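Local coordinates for cell wall surface anchor family protein (Streptococcus agalactiae serogroup V, PDB 3TW0) that probably mediates adhesion of the streptococcus to host surfaces as the tip pilin of its pilus, through a magnesium-binding von Willebrand factor type A domain, at residues N21-E26 with L35-A40; L58-S63 with R123-A128; I325-D330 with Y352-D357; E39-L44 with F169-G174. The protein carries 2 engineered substitutions. All coordinates share one frame; numbering follows the deposited sequence.

Interaction 1: residues N21-E26 with L35-A40. With MG (magnesium ion), chain E; ACT (acetate ion), chain F.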
loop_
_atom_site.group_PDB
_atom_site.type_symbol
_atom_site.label_atom_id
_atom_site.label_comp_id
_atom_site.label_asym_id
_atom_site.label_seq_id
_atom_site.Cartn_x
_atom_site.Cartn_y
_atom_site.Cartn_z
ATOM N N ASN A 21 3.029 7.515 5.715
ATOM C CA ASN A 21 2.746 8.606 6.668
ATOM C C ASN A 21 2.294 8.123 8.036
ATOM O O ASN A 21 2.639 8.737 9.064
ATOM C CB ASN A 21 1.709 9.565 6.100
ATOM C CG ASN A 21 2.193 10.256 4.859
ATOM O OD1 ASN A 21 3.407 10.364 4.620
ATOM N ND2 ASN A 21 1.253 10.707 4.030
ATOM N N SER A 22 1.543 7.009 8.058
ATOM C CA SER A 22 1.114 6.427 9.344
ATOM C C SER A 22 2.325 6.030 10.201
ATOM O O SER A 22 2.199 5.840 11.426
ATOM C CB SER A 22 0.174 5.228 9.128
ATOM O OG SER A 22 0.865 4.110 8.561
ATOM N N MET A 23 3.507 5.921 9.574
ATOM C CA MET A 23 4.693 5.517 10.322
ATOM C C MET A 23 5.414 6.724 10.944
ATOM O O MET A 23 6.357 6.535 11.706
ATOM C CB MET A 23 5.674 4.709 9.443
ATOM C CG MET A 23 5.097 3.426 8.859
ATOM S SD MET A 23 4.931 2.086 10.054
ATOM C CE MET A 23 6.624 1.657 10.343
ATOM N N ASN A 24 5.002 7.951 10.610
ATOM C CA ASN A 24 5.599 9.150 11.245
ATOM C C ASN A 24 5.702 8.965 12.766
ATOM O O ASN A 24 4.768 8.443 13.407
ATOM C CB ASN A 24 4.836 10.422 10.879
ATOM C CG ASN A 24 5.386 11.671 11.584
ATOM O OD1 ASN A 24 5.037 11.954 12.730
ATOM N ND2 ASN A 24 6.240 12.408 10.902
ATOM N N ASN A 25 6.838 9.367 13.335
ATOM C CA ASN A 25 7.143 9.087 14.756
ATOM C C ASN A 25 6.140 9.667 15.786
ATOM O O ASN A 25 5.953 9.103 16.863
ATOM C CB ASN A 25 8.599 9.477 15.105
ATOM C CG ASN A 25 9.628 8.565 14.442
ATOM O OD1 ASN A 25 9.498 7.343 14.452
ATOM N ND2 ASN A 25 10.673 9.174 13.858
ATOM N N GLU A 26 5.492 10.774 15.424
ATOM C CA GLU A 26 4.420 11.381 16.240
ATOM C C GLU A 26 3.134 10.542 16.345
ATOM O O GLU A 26 2.460 10.579 17.396
ATOM C CB GLU A 26 4.067 12.772 15.707
ATOM C CG GLU A 26 5.189 13.798 15.872
ATOM C CD GLU A 26 4.744 15.210 15.561
ATOM O OE1 GLU A 26 5.353 16.161 16.086
ATOM O OE2 GLU A 26 3.782 15.379 14.800
ATOM N N LEU A 35 11.193 5.307 13.531
ATOM C CA LEU A 35 12.481 5.166 14.223
ATOM C C LEU A 35 12.671 3.694 14.593
ATOM O O LEU A 35 13.732 3.113 14.333
ATOM C CB LEU A 35 12.550 6.060 15.475
ATOM C CG LEU A 35 13.664 5.849 16.538
ATOM C CD1 LEU A 35 15.073 6.072 16.019
ATOM C CD2 LEU A 35 13.418 6.716 17.775
ATOM N N LYS A 36 11.632 3.103 15.172
ATOM C CA LYS A 36 11.697 1.725 15.660
ATOM C C LYS A 36 11.797 0.720 14.520
ATOM O O LYS A 36 12.529 -0.272 14.618
ATOM C CB LYS A 36 10.523 1.446 16.613
ATOM C CG LYS A 36 10.642 2.218 17.979
ATOM C CD LYS A 36 9.427 2.086 18.920
ATOM C CE LYS A 36 8.532 0.888 18.554
ATOM N NZ LYS A 36 8.192 0.012 19.726
ATOM N N ALA A 37 11.070 0.988 13.433
ATOM C CA ALA A 37 11.157 0.166 12.225
ATOM C C ALA A 37 12.571 0.221 11.618
ATOM O O ALA A 37 13.157 -0.805 11.295
ATOM C CB ALA A 37 10.096 0.603 11.216
ATOM N N GLY A 38 13.135 1.417 11.505
ATOM C CA GLY A 38 14.485 1.571 11.012
ATOM C C GLY A 38 15.532 0.856 11.856
ATOM O O GLY A 38 16.477 0.253 11.313
ATOM N N GLU A 39 15.351 0.892 13.178
ATOM C CA GLU A 39 16.280 0.197 14.085
ATOM C C GLU A 39 16.190 -1.313 13.968
ATOM O O GLU A 39 17.200 -2.023 13.972
ATOM C CB GLU A 39 16.074 0.684 15.516
ATOM C CG GLU A 39 16.587 2.130 15.652
ATOM C CD GLU A 39 16.434 2.695 17.038
ATOM O OE1 GLU A 39 15.667 2.118 17.848
ATOM O OE2 GLU A 39 17.089 3.714 17.311
ATOM N N ALA A 40 14.971 -1.805 13.812
ATOM C CA ALA A 40 14.754 -3.232 13.639
ATOM C C ALA A 40 15.448 -3.700 12.364
ATOM O O ALA A 40 16.153 -4.715 12.376
ATOM C CB ALA A 40 13.263 -3.524 13.578
HETATM MG MG MG E . 0.762 3.492 6.501
HETATM C C ACT F . -0.806 5.805 5.140
HETATM O O ACT F . 0.028 5.381 5.958
HETATM O OXT ACT F . -1.283 4.926 4.388
HETATM C CH3 ACT F . -1.203 7.271 5.044
HETATM O O HOH W 1 1.406 1.816 7.199
HETATM O O HOH W 2 -1.288 2.882 7.068
#
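The DxSxS loop of the metal-ion-dependent adhesion site (MIDAS), the signature of von Willebrand factor A domains, leads straight into this contact, where Met-23 and Asn-25 meet Ala-37 and Leu-35. Asn-25 makes the polar link. Its OD1 takes the backbone N of Leu-35 at 2.8 Å in a nearly straight bond (166°), the donor lying in the carbonyl plane on a lone pair. Leu-35 is in the first turn of its helix, where an amide has no helical carbonyl behind it, so an asparagine oxygen suits the place; Asn-25 ND2 is used as well, on Lys-126 O. Met-23 supplies the apolar half: its chain bends twice (chi2 -75°, chi3 -70°), which brings CE to 3.7 Å from Ala-37 CB, and alanine's small side chain lets the methionine methyl come close. One residue earlier, Ser-22 OG ligates the magnesium ion at 2.1 Å, beside two waters and an acetate oxygen, while Ser-20 and Thr-143 complete the site. Ser-22 N also donates to the acetate O at 3.1 Å. The acetate, probably from the crystallisation liquor, may sit where a ligand carboxylate would bind in related domains. Asn-24 OD1 caps Glu-26 N from above its carbonyl plane, at the entry to helix 27-30. The metal loop is thereby laid against helix 33-48, with Ala-37 also touching Leu-17 of strand 11-18.

Interaction 2: residues L58-S63 with R123-A128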
loop_
_atom_site.group_PDB
_atom_site.type_symbol
_atom_site.label_atom_id
_atom_site.label_comp_id
_atom_site.label_asym_id
_atom_site.label_seq_id
_atom_site.Cartn_x
_atom_site.Cartn_y
_atom_site.Cartn_z
ATOM N N LEU A 58 17.040 -4.068 0.190
ATOM C CA LEU A 58 16.102 -3.271 0.935
ATOM C C LEU A 58 15.141 -2.568 0.007
ATOM O O LEU A 58 15.551 -1.816 -0.912
ATOM C CB LEU A 58 16.844 -2.233 1.791
ATOM C CG LEU A 58 16.065 -1.095 2.430
ATOM C CD1 LEU A 58 15.169 -1.593 3.516
ATOM C CD2 LEU A 58 17.054 0.002 2.969
ATOM N N VAL A 59 13.865 -2.796 0.283
ATOM C CA VAL A 59 12.784 -2.155 -0.444
ATOM C C VAL A 59 11.980 -1.319 0.554
ATOM O O VAL A 59 11.195 -1.847 1.366
ATOM C CB VAL A 59 11.866 -3.179 -1.144
ATOM C CG1 VAL A 59 10.694 -2.445 -1.896
ATOM C CG2 VAL A 59 12.649 -4.062 -2.107
ATOM N N THR A 60 12.200 -0.004 0.508
ATOM C CA THR A 60 11.422 0.920 1.319
ATOM C C THR A 60 10.274 1.473 0.472
ATOM O O THR A 60 10.464 1.818 -0.689
ATOM C CB THR A 60 12.288 2.050 1.890
ATOM O OG1 THR A 60 13.362 1.497 2.679
ATOM C CG2 THR A 60 11.448 2.933 2.773
ATOM N N TYR A 61 9.081 1.542 1.048
ATOM C CA TYR A 61 7.900 1.847 0.257
ATOM C C TYR A 61 6.906 2.668 0.996
ATOM O O TYR A 61 6.873 2.697 2.228
ATOM C CB TYR A 61 7.187 0.570 -0.207
ATOM C CG TYR A 61 6.412 -0.179 0.874
ATOM C CD1 TYR A 61 5.045 0.055 1.054
ATOM C CD2 TYR A 61 7.025 -1.184 1.664
ATOM C CE1 TYR A 61 4.322 -0.635 2.027
ATOM C CE2 TYR A 61 6.285 -1.908 2.621
ATOM C CZ TYR A 61 4.934 -1.611 2.805
ATOM O OH TYR A 61 4.144 -2.287 3.748
ATOM N N ALA A 62 6.069 3.312 0.208
ATOM C CA ALA A 62 4.874 3.927 0.716
ATOM C C ALA A 62 3.866 3.872 -0.428
ATOM O O ALA A 62 3.463 2.764 -0.790
ATOM C CB ALA A 62 5.157 5.327 1.231
ATOM N N SER A 63 3.454 5.004 -1.018
ATOM C CA SER A 63 2.588 4.960 -2.214
ATOM C C SER A 63 3.278 4.263 -3.374
ATOM O O SER A 63 2.633 3.813 -4.339
ATOM C CB SER A 63 2.194 6.376 -2.661
ATOM O OG SER A 63 1.387 6.983 -1.671
ATOM N N ARG A 123 20.869 4.218 3.803
ATOM C CA ARG A 123 19.606 4.587 3.178
ATOM C C ARG A 123 18.347 4.251 4.015
ATOM O O ARG A 123 17.218 4.558 3.596
ATOM C CB ARG A 123 19.526 3.936 1.820
ATOM C CG ARG A 123 20.457 4.582 0.816
ATOM C CD ARG A 123 20.199 4.018 -0.539
ATOM N NE ARG A 123 21.240 4.419 -1.468
ATOM C CZ ARG A 123 21.453 3.843 -2.644
ATOM N NH1 ARG A 123 20.719 2.827 -3.044
ATOM N NH2 ARG A 123 22.411 4.296 -3.429
ATOM N N ILE A 124 18.547 3.662 5.194
ATOM C CA ILE A 124 17.446 3.321 6.084
ATOM C C ILE A 124 16.886 4.611 6.723
ATOM O O ILE A 124 17.544 5.219 7.549
ATOM C CB ILE A 124 17.918 2.332 7.194
ATOM C CG1 ILE A 124 18.270 0.954 6.624
ATOM C CG2 ILE A 124 16.871 2.159 8.291
ATOM C CD1 ILE A 124 19.044 0.103 7.622
ATOM N N PRO A 125 15.664 5.031 6.349
ATOM C CA PRO A 125 15.081 6.182 7.051
ATOM C C PRO A 125 14.677 5.848 8.506
ATOM O O PRO A 125 14.387 4.678 8.839
ATOM C CB PRO A 125 13.833 6.473 6.231
ATOM C CG PRO A 125 13.393 5.100 5.753
ATOM C CD PRO A 125 14.715 4.440 5.377
ATOM N N LYS A 126 14.634 6.884 9.350
ATOM C CA LYS A 126 14.266 6.773 10.757
ATOM C C LYS A 126 13.056 7.663 11.007
ATOM O O LYS A 126 12.615 7.843 12.142
ATOM C CB LYS A 126 15.448 7.210 11.648
ATOM C CG LYS A 126 16.738 6.368 11.467
ATOM C CD LYS A 126 16.607 5.004 12.134
ATOM C CE LYS A 126 17.888 4.171 12.031
ATOM N NZ LYS A 126 18.934 4.636 12.983
ATOM N N GLU A 127 12.521 8.236 9.936
ATOM C CA GLU A 127 11.353 9.101 10.049
ATOM C C GLU A 127 10.559 8.979 8.762
ATOM O O GLU A 127 11.126 8.611 7.733
ATOM C CB GLU A 127 11.792 10.573 10.335
ATOM C CG GLU A 127 10.644 11.579 10.601
ATOM C CD GLU A 127 9.763 11.191 11.787
ATOM O OE1 GLU A 127 10.079 11.574 12.940
ATOM O OE2 GLU A 127 8.752 10.486 11.577
ATOM N N ALA A 128 9.253 9.270 8.845
ATOM C CA ALA A 128 8.333 9.350 7.693
ATOM C C ALA A 128 7.797 10.800 7.510
ATOM O O ALA A 128 8.009 11.647 8.387
ATOM C CB ALA A 128 7.190 8.359 7.884
#
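Leu-58 reaches out from strand 55-61 with its CD2 methyl and lies across Ile-124, the two side chains crossing at about a right angle. The closest atoms are Leu-58 CD2 and Ile-124 CG1, 4.0 Å apart, an ordinary van der Waals distance for branched aliphatic groups. Two residues along the same face of the strand, Thr-60 meets Pro-125 tip to tip, Thr-60 CG2 standing 4.2 Å from Pro-125 CG. The threonine is turned so that OG1 is beside its own backbone N (chi1 -58°) and the methyl is left for the proline; the hydroxyl bonds to Tyr-105 O. One beta-branched residue thus serves both a polar and an apolar neighbour. Proline, which has no amide hydrogen, fits this extended loop and offers a compact ring to the sheet. Ile-124 also serves a second neighbour, its CD1 packing on Val-41 CG1 of helix 33-48. Farther along, Glu-127 OE2 accepts Ala-128 N at 3.0 Å on the anti side of the carboxylate, and Lys-126 NZ forms a salt bridge with Glu-42 OE2. The loop following helix 114-122 thus lies against an outermost strand of the parallel sheet, and between these two segments the touching atoms are all carbon, which implies a buried joint that rests on shape and exclusion of water rather than on directional bonds.

Interaction 3: residues I325-D330 with Y352-D357. Engineered in segment 352-357: Cys-353 (natural residue Thr).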
loop_
_atom_site.group_PDB
_atom_site.type_symbol
_atom_site.label_atom_id
_atom_site.label_comp_id
_atom_site.label_asym_id
_atom_site.label_seq_id
_atom_site.Cartn_x
_atom_site.Cartn_y
_atom_site.Cartn_z
ATOM N N ILE A 325 4.764 -2.901 14.033
ATOM C CA ILE A 325 5.254 -1.799 14.848
ATOM C C ILE A 325 4.135 -0.865 15.284
ATOM O O ILE A 325 3.448 -0.288 14.447
ATOM C CB ILE A 325 6.366 -1.015 14.117
ATOM C CG1 ILE A 325 7.538 -1.955 13.793
ATOM C CG2 ILE A 325 6.809 0.212 14.956
ATOM C CD1 ILE A 325 8.856 -1.390 14.087
ATOM N N GLY A 326 3.981 -0.708 16.595
ATOM C CA GLY A 326 2.954 0.156 17.191
ATOM C C GLY A 326 1.589 -0.006 16.540
ATOM O O GLY A 326 1.060 0.948 15.967
ATOM N N VAL A 327 1.025 -1.209 16.636
ATOM C CA VAL A 327 -0.116 -1.630 15.796
ATOM C C VAL A 327 -1.451 -1.171 16.385
ATOM O O VAL A 327 -1.836 -1.611 17.485
ATOM C CB VAL A 327 -0.129 -3.195 15.620
ATOM C CG1 VAL A 327 -1.319 -3.682 14.752
ATOM C CG2 VAL A 327 1.201 -3.692 15.032
ATOM N N ASN A 328 -2.161 -0.303 15.662
ATOM C CA ASN A 328 -3.506 0.116 16.097
ATOM C C ASN A 328 -4.548 0.230 14.983
ATOM O O ASN A 328 -5.688 0.538 15.274
ATOM C CB ASN A 328 -3.460 1.429 16.915
ATOM C CG ASN A 328 -3.243 2.669 16.037
ATOM O OD1 ASN A 328 -3.189 2.573 14.813
ATOM N ND2 ASN A 328 -3.086 3.829 16.667
ATOM N N GLY A 329 -4.166 0.019 13.720
ATOM C CA GLY A 329 -5.128 0.129 12.608
ATOM C C GLY A 329 -5.295 1.479 11.905
ATOM O O GLY A 329 -6.182 1.619 11.051
ATOM N N ASP A 330 -4.427 2.452 12.203
ATOM C CA ASP A 330 -4.494 3.770 11.542
ATOM C C ASP A 330 -4.023 3.704 10.068
ATOM O O ASP A 330 -2.942 3.186 9.801
ATOM C CB ASP A 330 -3.696 4.816 12.346
ATOM C CG ASP A 330 -3.829 6.267 11.800
ATOM O OD1 ASP A 330 -4.916 6.686 11.324
ATOM O OD2 ASP A 330 -2.827 7.023 11.879
ATOM N N TYR A 352 4.224 -13.838 11.959
ATOM C CA TYR A 352 3.926 -12.500 12.405
ATOM C C TYR A 352 4.370 -12.317 13.877
ATOM O O TYR A 352 3.936 -13.055 14.738
ATOM C CB TYR A 352 2.430 -12.136 12.284
ATOM C CG TYR A 352 2.184 -10.840 13.037
ATOM C CD1 TYR A 352 2.761 -9.657 12.585
ATOM C CD2 TYR A 352 1.468 -10.807 14.250
ATOM C CE1 TYR A 352 2.605 -8.452 13.270
ATOM C CE2 TYR A 352 1.295 -9.564 14.957
ATOM C CZ TYR A 352 1.895 -8.403 14.448
ATOM O OH TYR A 352 1.789 -7.174 15.069
ATOM N N CYS A 353 5.221 -11.330 14.156
ATOM C CA CYS A 353 5.621 -11.020 15.526
ATOM C C CYS A 353 5.453 -9.526 15.732
ATOM O O CYS A 353 5.802 -8.733 14.843
ATOM C CB CYS A 353 7.096 -11.399 15.774
ATOM S SG CYS A 353 7.573 -13.104 15.362
ATOM N N ASN A 354 4.924 -9.128 16.893
ATOM C CA ASN A 354 5.097 -7.745 17.310
ATOM C C ASN A 354 6.583 -7.541 17.513
ATOM O O ASN A 354 7.311 -8.486 17.872
ATOM C CB ASN A 354 4.342 -7.403 18.594
ATOM C CG ASN A 354 4.133 -5.898 18.759
ATOM O OD1 ASN A 354 5.076 -5.127 19.096
ATOM N ND2 ASN A 354 2.899 -5.457 18.483
ATOM N N VAL A 355 7.044 -6.335 17.221
ATOM C CA VAL A 355 8.438 -5.983 17.427
ATOM C C VAL A 355 8.804 -6.133 18.912
ATOM O O VAL A 355 9.926 -6.538 19.249
ATOM C CB VAL A 355 8.752 -4.562 16.881
ATOM C CG1 VAL A 355 8.072 -3.478 17.738
ATOM C CG2 VAL A 355 10.284 -4.343 16.784
ATOM N N ASP A 356 7.838 -5.871 19.794
ATOM C CA ASP A 356 8.056 -6.032 21.234
ATOM C C ASP A 356 8.197 -7.497 21.621
ATOM O O ASP A 356 8.752 -7.828 22.687
ATOM C CB ASP A 356 6.945 -5.371 22.058
ATOM C CG ASP A 356 7.025 -3.838 22.032
ATOM O OD1 ASP A 356 5.983 -3.207 22.346
ATOM O OD2 ASP A 356 8.097 -3.277 21.685
ATOM N N ASP A 357 7.715 -8.374 20.750
ATOM C CA ASP A 357 7.743 -9.788 21.040
ATOM C C ASP A 357 9.081 -10.354 20.554
ATOM O O ASP A 357 9.161 -10.989 19.517
ATOM C CB ASP A 357 6.543 -10.450 20.395
ATOM C CG ASP A 357 6.300 -11.880 20.898
ATOM O OD1 ASP A 357 7.117 -12.438 21.642
ATOM O OD2 ASP A 357 5.286 -12.448 20.499
HETATM O O HOH W 3 5.039 -2.606 18.818
HETATM O O HOH W 4 2.186 -2.669 18.736
#
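Asn-354 OD1 is gripped twice: Asp-356 N donates to it at 2.9 Å, almost straight (170°) and on a lone pair in the carbonyl plane, and a water donates to it over a short 2.5 Å. The first bond makes an Asx turn, which overlaps the type I beta turn from Asn-354 to Asp-357; asparagine suits the place because its amide oxygen can reach forward to a backbone NH two residues on. The same water accepts from Gly-326 N at 3.1 Å. A second water accepts from Asn-354 ND2 and from Val-327 N, so both ends of one amide reach the backbone of the loop 325-330 through solvent. Direct contact is van der Waals: Val-327 CG2 lies 3.5 Å from Tyr-352 OH, the two side chains running antiparallel alongside each other. Strands 319-324 and 352-354 are parallel neighbours at one side of the central sheet, and helix 335-344 joins them as a beta-alpha-beta crossover, so the loop after the first strand lies beside the end of the second. That helix touches both partners here, Ala-338 meeting Val-327 and Met-342 meeting Tyr-352. Gly-326 takes positive phi, a conformation that favours glycine, as the chain leaves the sheet. Ile-325 and Val-355 form the apolar pair: Ile-325 starts its side chain away from 352-357, yet CG1 comes back to 4.2 Å from Val-355 CB. Cys-353, an engineered residue, is disulfide-bonded to Cys-360 in helix 358-366, whose N-cap is Asp-357.

Interaction 4: residues E39-L44 with F169-G174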
loop_
_atom_site.group_PDB
_atom_site.type_symbol
_atom_site.label_atom_id
_atom_site.label_comp_id
_atom_site.label_asym_id
_atom_site.label_seq_id
_atom_site.Cartn_x
_atom_site.Cartn_y
_atom_site.Cartn_z
ATOM N N GLU A 39 15.351 0.892 13.178
ATOM C CA GLU A 39 16.280 0.197 14.085
ATOM C C GLU A 39 16.190 -1.313 13.968
ATOM O O GLU A 39 17.200 -2.023 13.972
ATOM C CB GLU A 39 16.074 0.684 15.516
ATOM C CG GLU A 39 16.587 2.130 15.652
ATOM C CD GLU A 39 16.434 2.695 17.038
ATOM O OE1 GLU A 39 15.667 2.118 17.848
ATOM O OE2 GLU A 39 17.089 3.714 17.311
ATOM N N ALA A 40 14.971 -1.805 13.812
ATOM C CA ALA A 40 14.754 -3.232 13.639
ATOM C C ALA A 40 15.448 -3.700 12.364
ATOM O O ALA A 40 16.153 -4.715 12.376
ATOM C CB ALA A 40 13.263 -3.524 13.578
ATOM N N VAL A 41 15.255 -2.961 11.271
ATOM C CA VAL A 41 15.977 -3.244 10.006
ATOM C C VAL A 41 17.509 -3.256 10.188
ATOM O O VAL A 41 18.178 -4.213 9.804
ATOM C CB VAL A 41 15.570 -2.269 8.872
ATOM C CG1 VAL A 41 16.420 -2.517 7.603
ATOM C CG2 VAL A 41 14.099 -2.395 8.571
ATOM N N GLU A 42 18.066 -2.201 10.786
ATOM C CA GLU A 42 19.505 -2.194 11.116
ATOM C C GLU A 42 19.945 -3.490 11.801
ATOM O O GLU A 42 20.993 -4.064 11.459
ATOM C CB GLU A 42 19.831 -1.018 12.035
ATOM C CG GLU A 42 20.179 0.256 11.289
ATOM C CD GLU A 42 20.189 1.496 12.167
ATOM O OE1 GLU A 42 19.834 1.429 13.367
ATOM O OE2 GLU A 42 20.543 2.570 11.641
ATOM N N LYS A 43 19.148 -3.945 12.766
ATOM C CA LYS A 43 19.484 -5.152 13.543
ATOM C C LYS A 43 19.390 -6.386 12.668
ATOM O O LYS A 43 20.205 -7.302 12.774
ATOM C CB LYS A 43 18.566 -5.314 14.763
ATOM C CG LYS A 43 19.173 -4.910 16.113
ATOM C CD LYS A 43 18.571 -3.604 16.687
ATOM C CE LYS A 43 17.128 -3.785 17.208
ATOM N NZ LYS A 43 16.927 -5.071 17.928
ATOM N N LEU A 44 18.407 -6.406 11.780
ATOM C CA LEU A 44 18.253 -7.566 10.908
ATOM C C LEU A 44 19.415 -7.664 9.908
ATOM O O LEU A 44 20.046 -8.717 9.766
ATOM C CB LEU A 44 16.881 -7.578 10.243
ATOM C CG LEU A 44 16.730 -8.802 9.356
ATOM C CD1 LEU A 44 16.419 -10.082 10.132
ATOM C CD2 LEU A 44 15.681 -8.518 8.395
ATOM N N PHE A 169 11.510 -10.087 4.829
ATOM C CA PHE A 169 11.329 -9.599 6.188
ATOM C C PHE A 169 10.664 -8.217 6.129
ATOM O O PHE A 169 11.264 -7.229 5.669
ATOM C CB PHE A 169 12.694 -9.531 6.863
ATOM C CG PHE A 169 12.649 -9.272 8.340
ATOM C CD1 PHE A 169 12.725 -10.328 9.237
ATOM C CD2 PHE A 169 12.609 -7.958 8.844
ATOM C CE1 PHE A 169 12.712 -10.097 10.609
ATOM C CE2 PHE A 169 12.611 -7.707 10.231
ATOM C CZ PHE A 169 12.651 -8.781 11.110
ATOM N N HIS A 170 9.426 -8.152 6.589
ATOM C CA HIS A 170 8.547 -7.012 6.275
ATOM C C HIS A 170 8.193 -6.318 7.558
ATOM O O HIS A 170 7.606 -6.930 8.469
ATOM C CB HIS A 170 7.312 -7.532 5.550
ATOM C CG HIS A 170 6.286 -6.485 5.223
ATOM N ND1 HIS A 170 4.963 -6.801 4.993
ATOM C CD2 HIS A 170 6.382 -5.142 5.082
ATOM C CE1 HIS A 170 4.294 -5.695 4.711
ATOM N NE2 HIS A 170 5.132 -4.679 4.752
ATOM N N VAL A 171 8.572 -5.050 7.637
ATOM C CA VAL A 171 8.376 -4.242 8.836
ATOM C C VAL A 171 7.394 -3.105 8.560
ATOM O O VAL A 171 7.644 -2.229 7.692
ATOM C CB VAL A 171 9.708 -3.629 9.331
ATOM C CG1 VAL A 171 9.495 -2.991 10.683
ATOM C CG2 VAL A 171 10.796 -4.716 9.380
ATOM N N THR A 172 6.302 -3.091 9.316
ATOM C CA THR A 172 5.151 -2.258 8.947
ATOM C C THR A 172 4.222 -2.121 10.139
ATOM O O THR A 172 4.342 -2.871 11.111
ATOM C CB THR A 172 4.405 -2.907 7.736
ATOM O OG1 THR A 172 3.208 -2.186 7.418
ATOM C CG2 THR A 172 4.040 -4.382 8.023
ATOM N N ASP A 173 3.306 -1.163 10.091
ATOM C CA ASP A 173 2.252 -1.102 11.106
ATOM C C ASP A 173 0.997 -1.895 10.683
ATOM O O ASP A 173 0.009 -1.959 11.415
ATOM C CB ASP A 173 1.926 0.358 11.497
ATOM C CG ASP A 173 1.353 1.161 10.337
ATOM O OD1 ASP A 173 0.826 0.546 9.394
ATOM O OD2 ASP A 173 1.398 2.397 10.378
ATOM N N GLY A 174 1.068 -2.520 9.504
ATOM C CA GLY A 174 0.051 -3.476 9.063
ATOM C C GLY A 174 -1.242 -2.942 8.480
ATOM O O GLY A 174 -2.258 -3.657 8.464
#
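Helix 33-48 and strand 165-172 run in opposite directions here, as their pairing tells: Val-41 lies nearest Val-171, with CA atoms 7.8 Å apart, and Leu-44 lies nearest Phe-169, with CA atoms 8.6 Å apart. Phe-169 and Val-171, alternate residues of the strand, both direct their CB toward the helix. Leu-44 lies over one face of the Phe-169 ring, the two side chains approaching from opposite directions. A CH-pi contact by its CD2 is doubtful, because that methyl is modelled too close to the ring; CD1 is more plausibly placed, 3.7 Å from Phe-169 CE1. A chi1 of -170° carries the ring toward the helix, and chi2 of 97° turns its face to the leucine. The neighbouring pair touches through methyls, Val-41 CG2 standing 4.1 Å from Val-171 CG2. Beta-branched valine suits the strand, and leucine and valine give the helix an apolar face toward the sheet. His-170, on the other face of the sheet, bonds through NE2 to Tyr-61 OH. At the strand end, Thr-172 OG1 accepts Gly-174 N at 3.0 Å (168°), an ST turn in which the glycine takes positive phi. Between them Asp-173, a magnesium-binding residue in another structure of this protein, bonds here through OD2 to Ser-22 OG. A helix laid on a parallel sheet, with the metal site at the carboxyl ends of its strands, is the Rossmann-like design of von Willebrand factor A domains.

In the fold
From the N terminus, interaction 1 closes first, a short loop that folds the metal-binding turn after strand 11-18 back onto helix 33-48. The same helix then opens interaction 4, which shares Glu-39 and Ala-40 with interaction 1 and closes only at strand 165-172. Nested inside that long loop is interaction 2, which brings the segment after helix 114-122 onto edge strand 55-61. Interaction 3 follows in series, joining the ends of strands 319-324 and 352-354 at the far side of the sheet. Ile-325 N bonds to Thr-172 O, linking interactions 3 and 4, whereas interactions 2 and 3 do not touch, their centres lying about 17 Å apart.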